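Side-chain contacts in cell division control protein 45 cdc45 putative (Entamoeba histolytica, PDB 6CC2), which probably acts in DNA replication as a subunit of the Cdc45-MCM-GINS helicase, as its relatives do in other eukaryotes: residues 10-15 and 47-52; 324-329 and 336-341; 454-459 and 463-468. One frame throughout, in Å; residues are numbered along the deposited sequence.

In the fold
The three contacts join different elements and do not touch one another. All are largely buried. Contact 3 lies nearest the middle of the chain, its centre about 16 Å from the chain's centre; contact 2 is about 23 Å away and contact 1 about 29 Å. Contacts 1 and 3 fall on opposite sides of that centre. Each of these two involves the loop between a helix and a strand of a beta-alpha-beta crossover, whereas contact 2 sets a helix against the start of a strand outermost in its sheet within the chain. The chemistry differs too. Contact 1 pairs a phenol with a carboxylate beside leucines. Contact 2 has no hydrogen bond across it. Contact 3 combines CH-pi packing with backbone, serine and water bonds.

Contact 1 (10-15 and 47-52); sequences ELYNGL and EKDGLL. With EDO (1,2-ethanediol), chain J.
Tyr12 and Leu15 of helix 8-20 meet Asp49 and Leu51 at the helix-to-strand turn of a beta-alpha-beta crossover. The crossover runs from strand 24-29 through helix 33-48 to strand 53-57, the outermost strand within the chain on that side of the parallel sheet. Helix 33-48 ends in a Schellman motif. Gly50 has positive phi there, and its N bonds back to Glu47 O at 3.1 Å. The chain can then turn so that Asp49 and Leu51 both face helix 8-20.

Tyr12 has CG opposite its backbone N (chi1 -153°), which carries the ring out to the turn. Its OH donates to Asp49 OD2 at 2.7 Å. The carboxylate oxygen lies at the ring edge, near the ring plane, and the two planes are 64° apart. Asp49 OD2 also forms a salt bridge with Lys195 NZ. The modelled position of this oxygen is less sure, because it sits too close to another atom.

The apolar half lies beside this bond. Both leucines also touch Phe46 of helix 33-48 and Ile25 of strand 24-29. Tyr12 in turn rests on Met45 and Phe46 of the same helix. Leu51 does the touching with one methyl: CD2 is 3.8 Å from Leu15 CB and 4.0 Å from Tyr12 OH.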
loop_
_atom_site.group_PDB
_atom_site.type_symbol
_atom_site.label_atom_id
_atom_site.label_comp_id
_atom_site.label_asym_id
_atom_site.label_seq_id
_atom_site.Cartn_x
_atom_site.Cartn_y
_atom_site.Cartn_z
ATOM N N GLU A 10 11.884 -26.198 -13.092
ATOM C CA GLU A 10 12.286 -27.123 -12.038
ATOM C C GLU A 10 11.541 -26.832 -10.740
ATOM O O GLU A 10 11.147 -27.753 -10.013
ATOM C CB GLU A 10 13.797 -27.035 -11.832
ATOM C CG GLU A 10 14.339 -27.967 -10.758
ATOM C CD GLU A 10 15.837 -27.826 -10.563
ATOM O OE1 GLU A 10 16.493 -27.189 -11.414
ATOM O OE2 GLU A 10 16.356 -28.350 -9.555
ATOM N N LEU A 11 11.330 -25.549 -10.425
ATOM C CA LEU A 11 10.627 -25.187 -9.204
ATOM C C LEU A 11 9.210 -25.735 -9.210
ATOM O O LEU A 11 8.773 -26.378 -8.246
ATOM C CB LEU A 11 10.627 -23.666 -9.047
ATOM C CG LEU A 11 10.172 -23.095 -7.700
ATOM C CD1 LEU A 11 10.697 -21.671 -7.504
ATOM C CD2 LEU A 11 8.658 -23.124 -7.566
ATOM N N TYR A 12 8.470 -25.490 -10.293
ATOM C CA TYR A 12 7.068 -25.884 -10.344
ATOM C C TYR A 12 6.900 -27.398 -10.448
ATOM O O TYR A 12 5.935 -27.941 -9.900
ATOM C CB TYR A 12 6.376 -25.178 -11.524
ATOM C CG TYR A 12 4.895 -24.991 -11.314
ATOM C CD1 TYR A 12 3.990 -25.983 -11.686
ATOM C CD2 TYR A 12 4.401 -23.841 -10.744
ATOM C CE1 TYR A 12 2.634 -25.817 -11.474
ATOM C CE2 TYR A 12 3.053 -23.664 -10.535
ATOM C CZ TYR A 12 2.176 -24.654 -10.902
ATOM O OH TYR A 12 0.824 -24.473 -10.695
ATOM N N ASN A 13 7.798 -28.079 -11.156
ATOM C CA ASN A 13 7.780 -29.538 -11.154
ATOM C C ASN A 13 7.898 -30.073 -9.731
ATOM O O ASN A 13 7.274 -31.085 -9.383
ATOM C CB ASN A 13 8.908 -30.086 -12.022
ATOM C CG ASN A 13 8.594 -30.015 -13.501
ATOM O OD1 ASN A 13 7.435 -29.883 -13.896
ATOM N ND2 ASN A 13 9.623 -30.128 -14.329
ATOM N N GLY A 14 8.704 -29.410 -8.898
ATOM C CA GLY A 14 8.814 -29.819 -7.507
ATOM C C GLY A 14 7.507 -29.654 -6.761
ATOM O O GLY A 14 7.098 -30.535 -6.001
ATOM N N LEU A 15 6.820 -28.531 -6.989
ATOM C CA LEU A 15 5.508 -28.336 -6.387
ATOM C C LEU A 15 4.553 -29.436 -6.809
ATOM O O LEU A 15 3.868 -30.047 -5.975
ATOM C CB LEU A 15 4.952 -26.969 -6.792
ATOM C CG LEU A 15 5.744 -25.730 -6.430
ATOM C CD1 LEU A 15 5.013 -24.517 -6.999
ATOM C CD2 LEU A 15 5.906 -25.567 -4.920
ATOM N N GLU A 47 -4.521 -23.729 -8.477
ATOM C CA GLU A 47 -5.854 -24.290 -8.666
ATOM C C GLU A 47 -5.919 -25.139 -9.930
ATOM O O GLU A 47 -6.424 -26.271 -9.913
ATOM C CB GLU A 47 -6.895 -23.176 -8.740
ATOM C CG GLU A 47 -7.188 -22.469 -7.433
ATOM C CD GLU A 47 -8.072 -21.246 -7.631
ATOM O OE1 GLU A 47 -8.831 -21.209 -8.623
ATOM O OE2 GLU A 47 -8.000 -20.316 -6.800
ATOM N N LYS A 48 -5.408 -24.608 -11.041
ATOM C CA LYS A 48 -5.492 -25.323 -12.311
ATOM C C LYS A 48 -4.738 -26.643 -12.261
ATOM O O LYS A 48 -5.115 -27.592 -12.948
ATOM C CB LYS A 48 -4.951 -24.433 -13.434
ATOM C CG LYS A 48 -5.543 -24.723 -14.799
ATOM C CD LYS A 48 -6.032 -23.445 -15.469
ATOM C CE LYS A 48 -7.291 -22.914 -14.799
ATOM N NZ LYS A 48 -7.702 -21.595 -15.355
ATOM N N ASP A 49 -3.701 -26.740 -11.433
ATOM C CA ASP A 49 -2.890 -27.943 -11.325
ATOM C C ASP A 49 -3.258 -28.814 -10.121
ATOM O O ASP A 49 -2.586 -29.817 -9.860
ATOM C CB ASP A 49 -1.409 -27.573 -11.257
ATOM C CG ASP A 49 -0.865 -27.089 -12.581
ATOM O OD1 ASP A 49 -1.043 -27.811 -13.591
ATOM O OD2 ASP A 49 -0.257 -25.989 -12.603
ATOM N N GLY A 50 -4.304 -28.452 -9.383
ATOM C CA GLY A 50 -4.745 -29.262 -8.269
ATOM C C GLY A 50 -3.829 -29.231 -7.069
ATOM O O GLY A 50 -3.841 -30.183 -6.275
ATOM N N LEU A 51 -3.042 -28.175 -6.908
ATOM C CA LEU A 51 -2.073 -28.079 -5.823
ATOM C C LEU A 51 -2.744 -27.452 -4.606
ATOM O O LEU A 51 -3.194 -26.302 -4.667
ATOM C CB LEU A 51 -0.858 -27.261 -6.238
ATOM C CG LEU A 51 0.180 -27.942 -7.120
ATOM C CD1 LEU A 51 -0.470 -28.603 -8.299
ATOM C CD2 LEU A 51 1.224 -26.949 -7.572
ATOM N N LEU A 52 -2.825 -28.216 -3.518
ATOM C CA LEU A 52 -3.405 -27.706 -2.282
ATOM C C LEU A 52 -2.538 -26.598 -1.709
ATOM O O LEU A 52 -1.310 -26.680 -1.706
ATOM C CB LEU A 52 -3.549 -28.841 -1.275
ATOM C CG LEU A 52 -4.354 -30.029 -1.779
ATOM C CD1 LEU A 52 -4.481 -31.088 -0.690
ATOM C CD2 LEU A 52 -5.718 -29.585 -2.266
HETATM C C1 EDO J . -7.798 -19.167 -2.584
HETATM O O1 EDO J . -6.687 -19.743 -1.882
HETATM C C2 EDO J . -7.675 -19.496 -4.064
HETATM O O2 EDO J . -7.563 -20.917 -4.234
#

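Contact 2 (324-329 and 336-341)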
loop_
_atom_site.group_PDB
_atom_site.type_symbol
_atom_site.label_atom_id
_atom_site.label_comp_id
_atom_site.label_asym_id
_atom_site.label_seq_id
_atom_site.Cartn_x
_atom_site.Cartn_y
_atom_site.Cartn_z
ATOM N N LYS A 324 -7.663 23.312 -18.071
ATOM C CA LYS A 324 -7.122 24.134 -17.000
ATOM C C LYS A 324 -6.072 23.379 -16.198
ATOM O O LYS A 324 -5.022 23.948 -15.860
ATOM C CB LYS A 324 -8.260 24.610 -16.093
ATOM C CG LYS A 324 -9.118 25.729 -16.713
ATOM C CD LYS A 324 -8.295 26.980 -16.906
ATOM C CE LYS A 324 -9.167 28.238 -16.924
ATOM N NZ LYS A 324 -8.351 29.459 -17.068
HETATM N N MSE A 325 -6.319 22.096 -15.906
HETATM C CA MSE A 325 -5.401 21.297 -15.108
HETATM C C MSE A 325 -4.099 21.038 -15.854
HETATM O O MSE A 325 -3.027 20.971 -15.245
HETATM C CB MSE A 325 -6.046 19.983 -14.702
HETATM C CG MSE A 325 -7.012 20.096 -13.541
HETATM SE SE MSE A 325 -6.130 20.615 -11.858
HETATM C CE MSE A 325 -4.893 19.141 -11.696
ATOM N N GLU A 326 -4.187 20.882 -17.176
ATOM C CA GLU A 326 -2.980 20.784 -17.982
ATOM C C GLU A 326 -2.083 21.989 -17.744
ATOM O O GLU A 326 -0.884 21.836 -17.484
ATOM C CB GLU A 326 -3.344 20.651 -19.461
ATOM C CG GLU A 326 -3.892 19.279 -19.840
ATOM C CD GLU A 326 -4.224 19.161 -21.319
ATOM O OE1 GLU A 326 -3.939 20.113 -22.076
ATOM O OE2 GLU A 326 -4.770 18.115 -21.723
ATOM N N GLY A 327 -2.659 23.198 -17.805
ATOM C CA GLY A 327 -1.881 24.399 -17.540
ATOM C C GLY A 327 -1.390 24.469 -16.106
ATOM O O GLY A 327 -0.215 24.742 -15.852
ATOM N N TYR A 328 -2.282 24.220 -15.144
ATOM C CA TYR A 328 -1.867 24.244 -13.742
ATOM C C TYR A 328 -0.712 23.273 -13.504
ATOM O O TYR A 328 0.200 23.557 -12.725
ATOM C CB TYR A 328 -3.035 23.884 -12.824
ATOM C CG TYR A 328 -4.202 24.847 -12.843
ATOM C CD1 TYR A 328 -4.033 26.181 -13.178
ATOM C CD2 TYR A 328 -5.473 24.412 -12.511
ATOM C CE1 TYR A 328 -5.110 27.056 -13.183
ATOM C CE2 TYR A 328 -6.546 25.265 -12.506
ATOM C CZ TYR A 328 -6.364 26.586 -12.848
ATOM O OH TYR A 328 -7.452 27.424 -12.844
ATOM N N SER A 329 -0.726 22.130 -14.185
ATOM C CA SER A 329 0.276 21.096 -13.917
ATOM C C SER A 329 1.665 21.564 -14.328
ATOM O O SER A 329 2.658 21.153 -13.723
ATOM C CB SER A 329 -0.080 19.802 -14.647
ATOM O OG SER A 329 0.130 19.937 -16.038
ATOM N N ASN A 336 3.298 14.826 -13.692
ATOM C CA ASN A 336 3.061 13.395 -13.482
ATOM C C ASN A 336 1.631 13.098 -13.052
ATOM O O ASN A 336 1.297 11.936 -12.792
ATOM C CB ASN A 336 4.013 12.820 -12.439
ATOM C CG ASN A 336 5.383 12.533 -12.996
ATOM O OD1 ASN A 336 5.561 12.413 -14.202
ATOM N ND2 ASN A 336 6.364 12.427 -12.111
ATOM N N LEU A 337 0.778 14.113 -12.940
ATOM C CA LEU A 337 -0.635 13.829 -12.728
ATOM C C LEU A 337 -1.224 13.085 -13.920
ATOM O O LEU A 337 -2.191 12.332 -13.771
ATOM C CB LEU A 337 -1.392 15.120 -12.485
ATOM C CG LEU A 337 -2.889 14.982 -12.219
ATOM C CD1 LEU A 337 -3.158 14.152 -10.988
ATOM C CD2 LEU A 337 -3.485 16.357 -12.093
ATOM N N PHE A 338 -0.666 13.285 -15.112
ATOM C CA PHE A 338 -1.186 12.643 -16.315
ATOM C C PHE A 338 -0.336 11.407 -16.579
ATOM O O PHE A 338 0.838 11.515 -16.960
ATOM C CB PHE A 338 -1.181 13.612 -17.489
ATOM C CG PHE A 338 -2.081 14.787 -17.271
ATOM C CD1 PHE A 338 -3.443 14.677 -17.488
ATOM C CD2 PHE A 338 -1.570 15.992 -16.804
ATOM C CE1 PHE A 338 -4.284 15.759 -17.277
ATOM C CE2 PHE A 338 -2.405 17.067 -16.589
ATOM C CZ PHE A 338 -3.765 16.945 -16.828
ATOM N N LEU A 339 -0.923 10.246 -16.347
ATOM C CA LEU A 339 -0.274 8.961 -16.555
ATOM C C LEU A 339 -1.293 8.016 -17.172
ATOM O O LEU A 339 -2.497 8.163 -16.942
ATOM C CB LEU A 339 0.228 8.352 -15.236
ATOM C CG LEU A 339 1.271 9.156 -14.462
ATOM C CD1 LEU A 339 1.473 8.489 -13.093
ATOM C CD2 LEU A 339 2.570 9.225 -15.200
ATOM N N PRO A 340 -0.838 7.018 -17.926
ATOM C CA PRO A 340 -1.775 6.015 -18.447
ATOM C C PRO A 340 -2.422 5.225 -17.320
ATOM O O PRO A 340 -1.789 4.913 -16.314
ATOM C CB PRO A 340 -0.888 5.123 -19.330
ATOM C CG PRO A 340 0.490 5.271 -18.764
ATOM C CD PRO A 340 0.556 6.732 -18.314
ATOM N N SER A 341 -3.703 4.944 -17.487
ATOM C CA SER A 341 -4.471 4.068 -16.614
ATOM C C SER A 341 -4.790 2.772 -17.357
ATOM O O SER A 341 -5.084 2.792 -18.560
ATOM C CB SER A 341 -5.782 4.725 -16.184
ATOM O OG SER A 341 -5.601 5.640 -15.131
#
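Helix segment 324-329 and strand segment 338-341 run at 124° to each other, their axes 12.1 Å apart at closest approach. The CA atoms come nearest at Ser329 and Leu337, 7.4 Å apart. Met325 and Ser329 point toward the strand side, while Glu326 touches it with CG.

Phe338 carries most of the contact. Its CG stands opposite its own carbonyl carbon (chi1 -63°), and the ring reaches the helix with CE2 and CZ. Ser329 OG lies in the ring plane at the edge, 3.9 Å from Phe338 CE2. Met325 O is also near that plane, at 4.2 Å from Phe338 CE2. Glu326 meets the ring with its aliphatic part: Glu326 CG is 3.8 Å from Phe338 CZ. The two side chains cross at about a right angle, and the carboxylate plane is turned 81° from the ring.

No hydrogen bond passes between the segments. Ser329 OG turns back to its own helix and donates to Glu326 O at 2.6 Å, which fixes the hydroxyl beside the ring edge. Met325, here selenomethionine, bends at its second and third torsions toward Leu337. The modelled distance between Met325 CE and Leu337 CD2 is too short, so its detail is doubtful.

Phe334, in the loop between helix and strand, touches Met325 and Ser329. Strand 338-344 is an outermost strand of its mixed sheet within the chain. Its antiparallel neighbour 251-257 supplies Met255 and Cys257 against Phe338, while helix 219-233 packs on Leu339 and Pro340.

Contact 3 (454-459 and 463-468)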
loop_
_atom_site.group_PDB
_atom_site.type_symbol
_atom_site.label_atom_id
_atom_site.label_comp_id
_atom_site.label_asym_id
_atom_site.label_seq_id
_atom_site.Cartn_x
_atom_site.Cartn_y
_atom_site.Cartn_z
ATOM N N LEU A 454 -0.577 12.022 8.448
ATOM C CA LEU A 454 0.219 13.155 8.874
ATOM C C LEU A 454 1.669 12.991 8.462
ATOM O O LEU A 454 2.326 13.992 8.123
ATOM C CB LEU A 454 0.105 13.351 10.390
ATOM C CG LEU A 454 -1.234 13.835 10.880
ATOM C CD1 LEU A 454 -1.312 13.713 12.418
ATOM C CD2 LEU A 454 -1.497 15.291 10.488
ATOM N N ALA A 455 2.185 11.764 8.456
ATOM C CA ALA A 455 3.554 11.553 8.023
ATOM C C ALA A 455 3.744 12.072 6.609
ATOM O O ALA A 455 4.724 12.769 6.309
ATOM C CB ALA A 455 3.900 10.058 8.104
ATOM N N GLU A 456 2.800 11.739 5.714
ATOM C CA GLU A 456 2.870 12.219 4.344
ATOM C C GLU A 456 2.571 13.707 4.229
ATOM O O GLU A 456 3.293 14.424 3.547
ATOM C CB GLU A 456 1.900 11.422 3.462
ATOM C CG GLU A 456 1.831 11.960 2.062
ATOM C CD GLU A 456 1.073 11.056 1.100
ATOM O OE1 GLU A 456 0.491 10.015 1.567
ATOM O OE2 GLU A 456 1.047 11.377 -0.113
ATOM N N ALA A 457 1.490 14.183 4.850
ATOM C CA ALA A 457 1.097 15.580 4.699
ATOM C C ALA A 457 2.171 16.533 5.201
ATOM O O ALA A 457 2.461 17.539 4.544
ATOM C CB ALA A 457 -0.211 15.848 5.448
ATOM N N SER A 458 2.747 16.255 6.365
ATOM C CA SER A 458 3.807 17.123 6.885
ATOM C C SER A 458 5.055 17.036 6.017
ATOM O O SER A 458 5.690 18.058 5.739
ATOM C CB SER A 458 4.136 16.763 8.340
ATOM O OG SER A 458 4.643 15.431 8.467
ATOM N N SER A 459 5.405 15.830 5.539
ATOM C CA SER A 459 6.584 15.700 4.683
ATOM C C SER A 459 6.434 16.471 3.395
ATOM O O SER A 459 7.394 17.099 2.924
ATOM C CB SER A 459 6.848 14.225 4.372
ATOM O OG SER A 459 7.222 13.522 5.535
ATOM N N LYS A 463 8.726 19.527 2.523
ATOM C CA LYS A 463 9.661 18.944 1.571
ATOM C C LYS A 463 10.791 18.233 2.321
ATOM O O LYS A 463 11.975 18.412 2.043
ATOM C CB LYS A 463 10.221 19.994 0.607
ATOM C CG LYS A 463 9.187 20.709 -0.218
ATOM C CD LYS A 463 8.331 19.764 -1.020
ATOM C CE LYS A 463 7.382 20.516 -1.950
ATOM N NZ LYS A 463 8.092 21.088 -3.130
ATOM N N LYS A 464 10.403 17.428 3.307
ATOM C CA LYS A 464 11.350 16.719 4.153
ATOM C C LYS A 464 10.626 15.500 4.711
ATOM O O LYS A 464 9.734 15.668 5.545
ATOM C CB LYS A 464 11.841 17.621 5.281
ATOM C CG LYS A 464 12.678 16.919 6.365
ATOM C CD LYS A 464 13.969 16.343 5.847
ATOM C CE LYS A 464 14.867 15.908 7.002
ATOM N NZ LYS A 464 16.089 15.189 6.547
ATOM N N TRP A 465 11.002 14.298 4.267
ATOM C CA TRP A 465 10.332 13.076 4.692
ATOM C C TRP A 465 10.959 12.534 5.968
ATOM O O TRP A 465 12.180 12.373 6.050
ATOM C CB TRP A 465 10.380 12.023 3.573
ATOM C CG TRP A 465 9.452 12.406 2.494
ATOM C CD1 TRP A 465 9.661 13.320 1.506
ATOM C CD2 TRP A 465 8.110 11.928 2.324
ATOM N NE1 TRP A 465 8.525 13.437 0.725
ATOM C CE2 TRP A 465 7.561 12.600 1.217
ATOM C CE3 TRP A 465 7.318 11.028 3.032
ATOM C CZ2 TRP A 465 6.272 12.359 0.767
ATOM C CZ3 TRP A 465 6.025 10.799 2.588
ATOM C CH2 TRP A 465 5.520 11.475 1.473
ATOM N N LEU A 466 10.122 12.295 6.960
ATOM C CA LEU A 466 10.508 11.768 8.254
ATOM C C LEU A 466 9.471 10.767 8.719
ATOM O O LEU A 466 8.296 10.859 8.343
ATOM C CB LEU A 466 10.622 12.889 9.303
ATOM C CG LEU A 466 11.778 13.843 9.093
ATOM C CD1 LEU A 466 11.596 15.025 10.009
ATOM C CD2 LEU A 466 13.126 13.131 9.365
ATOM N N PRO A 467 9.867 9.820 9.567
ATOM C CA PRO A 467 8.874 9.031 10.296
ATOM C C PRO A 467 8.128 9.933 11.262
ATOM O O PRO A 467 8.556 11.054 11.565
ATOM C CB PRO A 467 9.717 7.961 11.001
ATOM C CG PRO A 467 11.056 8.561 11.151
ATOM C CD PRO A 467 11.244 9.527 9.993
ATOM N N PHE A 468 6.953 9.473 11.676
ATOM C CA PHE A 468 6.008 10.300 12.416
ATOM C C PHE A 468 5.554 9.578 13.681
ATOM O O PHE A 468 5.168 8.405 13.625
ATOM C CB PHE A 468 4.788 10.641 11.544
ATOM C CG PHE A 468 4.015 11.820 12.026
ATOM C CD1 PHE A 468 3.065 11.690 13.032
ATOM C CD2 PHE A 468 4.201 13.066 11.454
ATOM C CE1 PHE A 468 2.363 12.788 13.473
ATOM C CE2 PHE A 468 3.491 14.167 11.873
ATOM C CZ PHE A 468 2.581 14.040 12.907
HETATM O O HOH W 1 6.634 13.004 8.867
#
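Ser459 sits with CB over one face of the Trp465 indole, and Leu454 does the same to the Phe468 ring. Ser459 CB stands above the middle of the indole, 3.5 Å from the centroid of the six-membered ring and 21° off its normal. Leu454 CB is 3.8 Å from the Phe468 centroid and lies offset toward the rim. Both are CH-pi contacts. Glu456 runs alongside Trp465, pointing the same way, and its CG is 3.8 Å from Trp465 CH2. Its carboxylate is held elsewhere, by salt bridges to Arg460 and Arg275. On the other ring, Ser458 OG approaches the edge of Phe468, near its plane. Ala455 CB packs against Phe468 CB at 3.6 Å.

The segments belong to a beta-alpha-beta crossover between the adjacent parallel strands 427-432 and 468-474. Lys463, just past the end of helix 444-462, has positive phi, and the chain folds back along the helix it has just left. Lys464 N donates to Ser459 O at 3.1 Å. Arg428 of strand 427-432 touches Ser458, Leu466 and Phe468. Its guanidinium hydrogen-bonds to Lys464 O and, weakly, to Ser459 OG.

The serine hydroxyls bond inward to the helix. Ser459 OG donates to Ala455 O at 2.7 Å, nearly in line with the carbonyl, and takes a weak bond from Leu466 N. The Ser458 hydroxyl is placed by chi1 63° to donate to Leu454 O. It reaches this oxygen from the opposite face to Ser458 N. Water 1 lies in the Phe468 plane at the ring edge; it donates to Ser458 OG at 3.2 Å and to Leu466 O at 2.8 Å.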